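PDB 7ORX: probable benzoylformate decarboxylase from Rhodococcus jostii, which belongs to the thiamine diphosphate-dependent enzymes and, in this model, holds thiamine diphosphate together with a sodium ion. Local coordinates for residues Gly427-Gly432 and Ile453-Asn458; Ser433-Ile438 and Pro482-Val487; Thr498-Ala503 and Thr520-Arg525. All coordinates share one frame; numbering follows the deposited sequence.

Overall arrangement
All three contacts lie in the C-terminal thiamine diphosphate-binding domain, and two of them belong to its six-stranded parallel sheet. Contact 1 pairs strands 425-430 and 452-457 in the middle of that sheet; contact 3 pairs strand 520-525, the other neighbour of 452-457, with the outermost strand 496-500. Their centres are about 10 Å apart. Contact 2 sets the turn after strand 425-430 against the start of helix 486-493, its centre about 8 Å from that of contact 1. Along the chain, contacts 1 and 2 alternate their segments, and contact 3 follows both. Contacts 1 and 2 reach the cofactor, whereas contact 3 closes one edge of the sheet within this chain, away from the cofactor.

Contact 1 of 3, residues Gly427-Gly432 and Ile453-Asn458; sequences GLIGDG and IIILNN. With NA (sodium ion), chain J; TPP (thiamine diphosphate), chain I.
I429 and I455 are neighbours on one face of two adjacent parallel strands, with CB of I429 4.0 Å from CD1 of I455. On that same side, CG1 of I429 packs on CG2 of I453. On the reverse side L428 and I454 run side by side and point the same way, their outer methyls meeting at 3.8 Å between L428 CD2 and I454 CD1; L456 CD1 adds to this group from further along. These side chains are buried, and F362 of helix 358-368 packs on both L428 and L456. The backbone ladder between the layers is regular: I454 N gives to G427 O, I429 N to I454 O at 3.0 Å, and L456 N to I429 O at 2.8 Å. The last rung, from D431 N to L456 O, is weak and bent, 131° at the hydrogen. Residues 430-432 carry GDG, and the partner strand ends in N457 and N458; together they form the GDG...NN metal and diphosphate motif of thiamine diphosphate enzymes. Here the contact is polar and more open on the asparagine side, where N457 and N458 are partly exposed, while D431 stays buried. D431 turns CG between its own N and carbonyl carbon (chi1 63°), and its OD1 binds the sodium ion at 2.1 Å. N458, T460, two diphosphate oxygens and a water that donates to L456 O complete the site. The other carboxylate oxygen, D431 OD2, lies 3.1 Å from N457 OD1, but both are acceptors and do not bond. The two side chains cross at about a right angle, yet their carboxylate and amide planes are only 29° apart; the N457 amide instead takes a hydrogen bond from G459 N and gives one to E523. Beside the metal, G432 N donates to TPP O2A at 2.8 Å.

Contact 2 of 3, residues Ser433-Ile438 and Pro482-Val487; sequences SANYGI and PGIDFV. With TPP (thiamine diphosphate), chain I.
F486 has CG anti to its own carbonyl carbon, beside the backbone N (chi1 -70°), and from there its ring, in the first turn of helix 486-493, meets A434 and N435 of the loop at 433-438. I484, two residues earlier, has CD1 anti to CA (chi2 174°), and this extended branch reaches N435 tip to tip. The loop follows the GDG residues of the thiamine diphosphate motif and leads from strand 425-430 to helix 440-447, so the contact joins the cofactor side of the domain to a helix packed on the sheet. The touching is mostly apolar. CB of A434 sits 3.7 Å from CE1 of F486, while CD1 of I438 comes to the ring edge, near its plane, at 4.4 Å from CD1 of F486. The N435 side chain crosses F486 at about a right angle, with ND2 3.6 Å from I484 CD1. Its polar end is held from elsewhere: OD1 by the hydroxyl of Y493 of the second subunit, ND2 weakly by G432 O. I484 CG2 lies over one face of the phenyl ring, toward the rim, and I455 and L521 also touch that ring. At the helix start D485 is the N-cap, its OD1 taking V487 N at 3.3 Å from above the carboxylate plane. The same loop also holds the cofactor. Y436 brings CE2 to 3.7 Å from TPP N1', and its hydroxyl bonds N26 of the second subunit, so the pyrimidine end of the cofactor lies close to the subunit boundary. S433 takes the diphosphate: its backbone N donates to TPP O1A at 2.8 Å in a nearly straight bond (166° at the hydrogen).

Contact 3 of 3, residues Thr498-Ala503 and Thr520-Arg525; sequences TAVATA and TLIEVR
T498 and V500 of the outermost strand are bonded to strand 520-525 in a parallel ladder, the pairing within the beta-alpha-beta unit formed by strand 496-500, helix 503-515 and strand 520-525. Backbone hydrogen bonds come first. T498 N gives to L521 O at 3.1 Å, E523 N to T498 O at 2.9 Å, and R525 N to V500 O at 3.1 Å; the bond from V500 N to E523 O is weak, bent to 126° at the hydrogen. Three CA-H...O contacts fill in between, the shortest from A499 CA to E523 O at 3.3 Å. The strands cross at 26°, an ordinary twist for such neighbours.

The apolar contacts lie mainly on the side bearing T498, I522, V500 and V524. There V500 bridges two residues of the partner strand: its CB is 4.3 Å from I522 CG2 and its CG1 is 4.2 Å from V524 CG2. F506 of helix 503-515 packs on both valines, so the connecting helix covers the pairing it links. Past the end of the strand, A501 CB touches R525 CB at 4.1 Å, at the more exposed end of the contact.

On the side of A499 and E523 the contact turns polar. E523 CG is anti to the backbone N (chi1 179°), and the chain stays extended beyond it, carrying the carboxylate past A499 toward helix 486-493. OE2 is taken by N457, and OE1 receives a weak bond from F486 N. The nearby D485 carboxylate may raise the proton affinity of this group. Where strand 496-500 leads on to helix 503-515, T502 is the N-cap, with OG1 accepting from D505 N.

Contact 1 of 3, residues Gly427-Gly432 and Ile453-Asn458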
# COMPACT_ATOMS: atom_id res chain seq x y z
N GLY C 427 34.41 13.50 9.78
CA GLY C 427 33.87 12.53 8.82
C GLY C 427 34.97 11.63 8.31
O GLY C 427 36.05 12.17 7.96
N LEU C 428 34.76 10.32 8.33
CA LEU C 428 35.69 9.36 7.70
C LEU C 428 34.91 8.62 6.63
O LEU C 428 34.22 7.67 6.98
CB LEU C 428 36.19 8.42 8.79
CG LEU C 428 36.92 9.09 9.95
CD1 LEU C 428 36.93 8.12 11.12
CD2 LEU C 428 38.34 9.51 9.53
N ILE C 429 34.98 9.10 5.40
CA ILE C 429 34.10 8.69 4.28
C ILE C 429 35.00 7.97 3.29
O ILE C 429 36.08 8.48 3.05
CB ILE C 429 33.48 9.95 3.64
CG1 ILE C 429 32.95 10.94 4.68
CG2 ILE C 429 32.43 9.59 2.60
CD1 ILE C 429 32.07 10.33 5.73
N GLY C 430 34.56 6.86 2.72
CA GLY C 430 35.27 6.28 1.57
C GLY C 430 35.08 7.11 0.32
O GLY C 430 34.13 7.88 0.26
N ASP C 431 35.92 6.89 -0.70
CA ASP C 431 35.80 7.54 -2.03
C ASP C 431 34.50 7.12 -2.74
O ASP C 431 33.95 7.92 -3.52
CB ASP C 431 37.05 7.28 -2.88
CG ASP C 431 37.38 5.84 -3.27
OD1 ASP C 431 37.11 4.88 -2.43
OD2 ASP C 431 37.90 5.69 -4.41
N GLY C 432 34.03 5.91 -2.50
CA GLY C 432 32.73 5.47 -3.03
C GLY C 432 31.58 6.22 -2.37
O GLY C 432 30.83 6.86 -3.10
N ILE C 453 36.26 16.68 7.00
CA ILE C 453 35.91 15.51 6.15
C ILE C 453 37.21 14.86 5.66
O ILE C 453 37.98 15.52 4.94
CB ILE C 453 35.02 15.98 4.99
CG1 ILE C 453 33.73 16.64 5.50
CG2 ILE C 453 34.68 14.85 4.06
CD1 ILE C 453 32.84 15.72 6.27
N ILE C 454 37.44 13.61 6.02
CA ILE C 454 38.58 12.80 5.53
C ILE C 454 38.03 11.78 4.56
O ILE C 454 37.29 10.89 4.99
CB ILE C 454 39.31 12.14 6.70
CG1 ILE C 454 39.86 13.19 7.65
CG2 ILE C 454 40.37 11.21 6.19
CD1 ILE C 454 40.40 12.61 8.96
N ILE C 455 38.34 11.93 3.28
CA ILE C 455 38.00 10.93 2.23
C ILE C 455 39.11 9.88 2.28
O ILE C 455 40.22 10.26 2.08
CB ILE C 455 37.93 11.60 0.85
CG1 ILE C 455 36.94 12.78 0.80
CG2 ILE C 455 37.62 10.57 -0.20
CD1 ILE C 455 35.58 12.45 1.29
N LEU C 456 38.81 8.63 2.59
CA LEU C 456 39.76 7.52 2.46
C LEU C 456 39.60 7.03 1.03
O LEU C 456 38.59 6.38 0.77
CB LEU C 456 39.43 6.40 3.43
CG LEU C 456 39.82 6.67 4.87
CD1 LEU C 456 38.86 7.63 5.51
CD2 LEU C 456 39.78 5.41 5.70
N ASN C 457 40.53 7.41 0.16
CA ASN C 457 40.45 7.14 -1.29
C ASN C 457 41.34 5.94 -1.64
O ASN C 457 42.56 6.16 -1.79
CB ASN C 457 40.90 8.36 -2.10
CG ASN C 457 40.82 8.11 -3.60
OD1 ASN C 457 40.66 6.97 -4.03
ND2 ASN C 457 40.89 9.17 -4.39
N ASN C 458 40.76 4.76 -1.82
CA ASN C 458 41.50 3.56 -2.27
C ASN C 458 41.15 3.22 -3.73
O ASN C 458 41.55 2.15 -4.20
CB ASN C 458 41.40 2.42 -1.25
CG ASN C 458 40.02 1.92 -0.92
OD1 ASN C 458 39.06 2.28 -1.58
ND2 ASN C 458 39.95 1.10 0.12
NA NA J . 37.04 2.89 -1.63
N1' TPP I . 24.37 1.88 -2.92
C2' TPP I . 23.97 2.37 -1.74
CM2 TPP I . 23.05 3.55 -1.74
N3' TPP I . 24.31 1.87 -0.55
C4' TPP I . 25.11 0.79 -0.54
N4' TPP I . 25.44 0.31 0.67
C5' TPP I . 25.60 0.21 -1.73
C6' TPP I . 25.17 0.80 -2.90
C7' TPP I . 26.54 -0.99 -1.75
N3 TPP I . 27.89 -0.71 -1.22
C2 TPP I . 28.31 -1.20 -0.05
S1 TPP I . 29.94 -0.80 0.31
C5 TPP I . 30.03 0.05 -1.21
C4 TPP I . 28.85 0.08 -1.87
CM4 TPP I . 28.57 0.80 -3.15
C6 TPP I . 31.34 0.61 -1.69
C7 TPP I . 31.65 1.97 -1.13
O7 TPP I . 32.95 1.87 -0.51
PA TPP I . 33.81 3.18 -0.19
O1A TPP I . 33.11 4.38 0.35
O2A TPP I . 34.60 3.39 -1.43
O3A TPP I . 34.69 2.51 0.98
PB TPP I . 35.66 1.20 0.93
O1B TPP I . 36.28 1.03 2.30
O2B TPP I . 34.80 0.02 0.51
O3B TPP I . 36.68 1.56 -0.13
O HOH W 1 37.82 4.03 0.30

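Contact 2 of 3, residues Ser433-Ile438 and Pro482-Val487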
# COMPACT_ATOMS: atom_id res chain seq x y z
N SER C 433 31.47 6.12 -1.04
CA SER C 433 30.41 6.72 -0.19
C SER C 433 30.28 8.22 -0.42
O SER C 433 29.16 8.74 -0.36
CB SER C 433 30.69 6.49 1.24
OG SER C 433 30.77 5.09 1.48
N ALA C 434 31.40 8.92 -0.64
CA ALA C 434 31.39 10.38 -0.65
C ALA C 434 30.50 10.87 -1.80
O ALA C 434 29.93 11.91 -1.66
CB ALA C 434 32.77 10.91 -0.78
N ASN C 435 30.40 10.14 -2.90
CA ASN C 435 29.70 10.63 -4.12
C ASN C 435 28.18 10.66 -3.90
O ASN C 435 27.49 11.43 -4.59
CB ASN C 435 30.02 9.77 -5.34
CG ASN C 435 31.48 9.83 -5.67
OD1 ASN C 435 32.00 10.92 -5.87
ND2 ASN C 435 32.15 8.70 -5.62
N TYR C 436 27.66 9.84 -2.99
CA TYR C 436 26.19 9.78 -2.72
C TYR C 436 25.74 11.06 -1.98
O TYR C 436 24.56 11.37 -2.20
CB TYR C 436 25.78 8.51 -1.99
CG TYR C 436 26.13 7.20 -2.65
CD1 TYR C 436 27.38 6.63 -2.43
CD2 TYR C 436 25.22 6.50 -3.41
CE1 TYR C 436 27.72 5.41 -2.99
CE2 TYR C 436 25.53 5.26 -3.96
CZ TYR C 436 26.79 4.72 -3.75
OH TYR C 436 27.19 3.51 -4.28
N GLY C 437 26.60 11.78 -1.23
CA GLY C 437 26.21 12.98 -0.47
C GLY C 437 27.12 14.17 -0.66
O GLY C 437 27.23 14.99 0.26
N ILE C 438 27.77 14.29 -1.81
CA ILE C 438 28.91 15.22 -2.08
C ILE C 438 28.42 16.65 -1.95
O ILE C 438 29.17 17.51 -1.47
CB ILE C 438 29.51 14.93 -3.47
CG1 ILE C 438 30.89 15.58 -3.65
CG2 ILE C 438 28.56 15.33 -4.59
CD1 ILE C 438 31.98 14.96 -2.79
N PRO C 482 37.94 4.82 -10.19
CA PRO C 482 39.14 5.63 -10.48
C PRO C 482 38.77 6.97 -11.14
O PRO C 482 37.71 7.05 -11.70
CB PRO C 482 39.94 4.74 -11.44
CG PRO C 482 38.86 4.01 -12.24
CD PRO C 482 37.78 3.74 -11.20
N GLY C 483 39.63 7.97 -11.05
CA GLY C 483 39.55 9.23 -11.83
C GLY C 483 38.63 10.26 -11.18
O GLY C 483 37.97 10.99 -11.95
N ILE C 484 38.57 10.29 -9.83
CA ILE C 484 37.83 11.30 -9.02
C ILE C 484 38.85 12.10 -8.20
O ILE C 484 39.55 11.48 -7.39
CB ILE C 484 36.84 10.62 -8.08
CG1 ILE C 484 35.84 9.76 -8.86
CG2 ILE C 484 36.15 11.63 -7.14
CD1 ILE C 484 34.93 8.95 -7.96
N ASP C 485 38.87 13.43 -8.35
CA ASP C 485 39.69 14.33 -7.51
C ASP C 485 38.77 15.04 -6.51
O ASP C 485 38.11 16.00 -6.91
CB ASP C 485 40.46 15.33 -8.37
CG ASP C 485 41.55 16.10 -7.62
OD1 ASP C 485 41.59 15.98 -6.39
OD2 ASP C 485 42.38 16.80 -8.28
N PHE C 486 38.76 14.61 -5.25
CA PHE C 486 37.90 15.16 -4.16
C PHE C 486 38.31 16.58 -3.80
O PHE C 486 37.48 17.32 -3.31
CB PHE C 486 37.92 14.25 -2.93
CG PHE C 486 37.20 12.97 -3.23
CD1 PHE C 486 35.82 12.90 -3.12
CD2 PHE C 486 37.88 11.89 -3.76
CE1 PHE C 486 35.15 11.73 -3.44
CE2 PHE C 486 37.21 10.73 -4.10
CZ PHE C 486 35.84 10.66 -3.94
N VAL C 487 39.56 16.95 -4.04
CA VAL C 487 40.01 18.36 -3.83
C VAL C 487 39.25 19.23 -4.83
O VAL C 487 38.72 20.23 -4.40
CB VAL C 487 41.54 18.51 -3.95
CG1 VAL C 487 41.96 19.97 -3.94
CG2 VAL C 487 42.24 17.72 -2.84
N1' TPP I . 24.37 1.88 -2.92
C2' TPP I . 23.97 2.37 -1.74
CM2 TPP I . 23.05 3.55 -1.74
N3' TPP I . 24.31 1.87 -0.55
C4' TPP I . 25.11 0.79 -0.54
N4' TPP I . 25.44 0.31 0.67
C5' TPP I . 25.60 0.21 -1.73
C6' TPP I . 25.17 0.80 -2.90
C7' TPP I . 26.54 -0.99 -1.75
N3 TPP I . 27.89 -0.71 -1.22
C2 TPP I . 28.31 -1.20 -0.05
S1 TPP I . 29.94 -0.80 0.31
C5 TPP I . 30.03 0.05 -1.21
C4 TPP I . 28.85 0.08 -1.87
CM4 TPP I . 28.57 0.80 -3.15
C6 TPP I . 31.34 0.61 -1.69
C7 TPP I . 31.65 1.97 -1.13
O7 TPP I . 32.95 1.87 -0.51
PA TPP I . 33.81 3.18 -0.19
O1A TPP I . 33.11 4.38 0.35
O2A TPP I . 34.60 3.39 -1.43
O3A TPP I . 34.69 2.51 0.98
PB TPP I . 35.66 1.20 0.93
O1B TPP I . 36.28 1.03 2.30
O2B TPP I . 34.80 0.02 0.51
O3B TPP I . 36.68 1.56 -0.13

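Contact 3 of 3, residues Thr498-Ala503 and Thr520-Arg525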
# COMPACT_ATOMS: atom_id res chain seq x y z
N THR C 498 42.80 19.56 0.55
CA THR C 498 44.20 19.14 0.24
C THR C 498 44.22 17.62 0.09
O THR C 498 43.38 16.98 0.71
CB THR C 498 45.20 19.71 1.27
OG1 THR C 498 45.72 18.68 2.12
CG2 THR C 498 44.61 20.80 2.13
N ALA C 499 45.08 17.08 -0.77
CA ALA C 499 45.38 15.64 -0.95
C ALA C 499 46.72 15.33 -0.29
O ALA C 499 47.63 16.14 -0.33
CB ALA C 499 45.40 15.27 -2.42
N VAL C 500 46.87 14.12 0.21
CA VAL C 500 47.89 13.74 1.22
C VAL C 500 48.11 12.25 1.03
O VAL C 500 47.13 11.58 0.69
CB VAL C 500 47.33 14.13 2.60
CG1 VAL C 500 47.37 13.01 3.62
CG2 VAL C 500 47.98 15.38 3.14
N ALA C 501 49.33 11.74 1.13
CA ALA C 501 49.60 10.31 0.88
C ALA C 501 50.62 9.75 1.87
O ALA C 501 50.93 8.56 1.77
CB ALA C 501 50.06 10.15 -0.56
N THR C 502 51.14 10.56 2.79
CA THR C 502 52.08 10.09 3.84
C THR C 502 51.59 10.55 5.21
O THR C 502 50.87 11.53 5.26
CB THR C 502 53.50 10.62 3.62
OG1 THR C 502 53.43 11.99 4.02
CG2 THR C 502 53.98 10.49 2.19
N ALA C 503 52.00 9.85 6.24
CA ALA C 503 51.73 10.12 7.66
C ALA C 503 52.16 11.55 8.00
O ALA C 503 51.40 12.23 8.68
CB ALA C 503 52.43 9.11 8.52
N THR C 520 36.75 21.82 5.98
CA THR C 520 38.04 21.38 5.39
C THR C 520 37.89 19.92 4.99
O THR C 520 37.24 19.16 5.72
CB THR C 520 39.17 21.52 6.41
OG1 THR C 520 38.65 21.06 7.66
CG2 THR C 520 39.61 22.95 6.56
N LEU C 521 38.45 19.57 3.84
CA LEU C 521 38.46 18.20 3.32
C LEU C 521 39.90 17.78 3.15
O LEU C 521 40.65 18.51 2.49
CB LEU C 521 37.76 18.19 1.96
CG LEU C 521 37.69 16.81 1.33
CD1 LEU C 521 36.32 16.56 0.73
CD2 LEU C 521 38.80 16.61 0.32
N ILE C 522 40.27 16.62 3.68
CA ILE C 522 41.58 15.98 3.41
C ILE C 522 41.32 14.73 2.60
O ILE C 522 40.63 13.89 3.09
CB ILE C 522 42.26 15.64 4.73
CG1 ILE C 522 42.58 16.89 5.53
CG2 ILE C 522 43.48 14.81 4.50
CD1 ILE C 522 42.71 16.62 7.02
N GLU C 523 41.88 14.62 1.39
CA GLU C 523 41.79 13.38 0.60
C GLU C 523 43.03 12.58 0.93
O GLU C 523 44.08 13.04 0.63
CB GLU C 523 41.69 13.69 -0.89
CG GLU C 523 41.63 12.44 -1.74
CD GLU C 523 41.72 12.67 -3.25
OE1 GLU C 523 41.64 13.85 -3.69
OE2 GLU C 523 41.89 11.67 -4.01
N VAL C 524 42.91 11.48 1.65
CA VAL C 524 44.04 10.59 1.99
C VAL C 524 44.05 9.50 0.94
O VAL C 524 43.01 8.91 0.74
CB VAL C 524 43.86 9.94 3.38
CG1 VAL C 524 44.99 8.98 3.68
CG2 VAL C 524 43.73 10.99 4.46
N ARG C 525 45.18 9.25 0.31
CA ARG C 525 45.37 8.06 -0.55
C ARG C 525 45.61 6.87 0.39
O ARG C 525 46.56 6.93 1.20
CB ARG C 525 46.53 8.29 -1.53
CG ARG C 525 46.46 7.37 -2.74
CD ARG C 525 47.56 6.34 -2.71
NE ARG C 525 48.75 6.76 -3.48
CZ ARG C 525 49.09 6.34 -4.70
NH1 ARG C 525 48.33 5.47 -5.36
NH2 ARG C 525 50.20 6.78 -5.28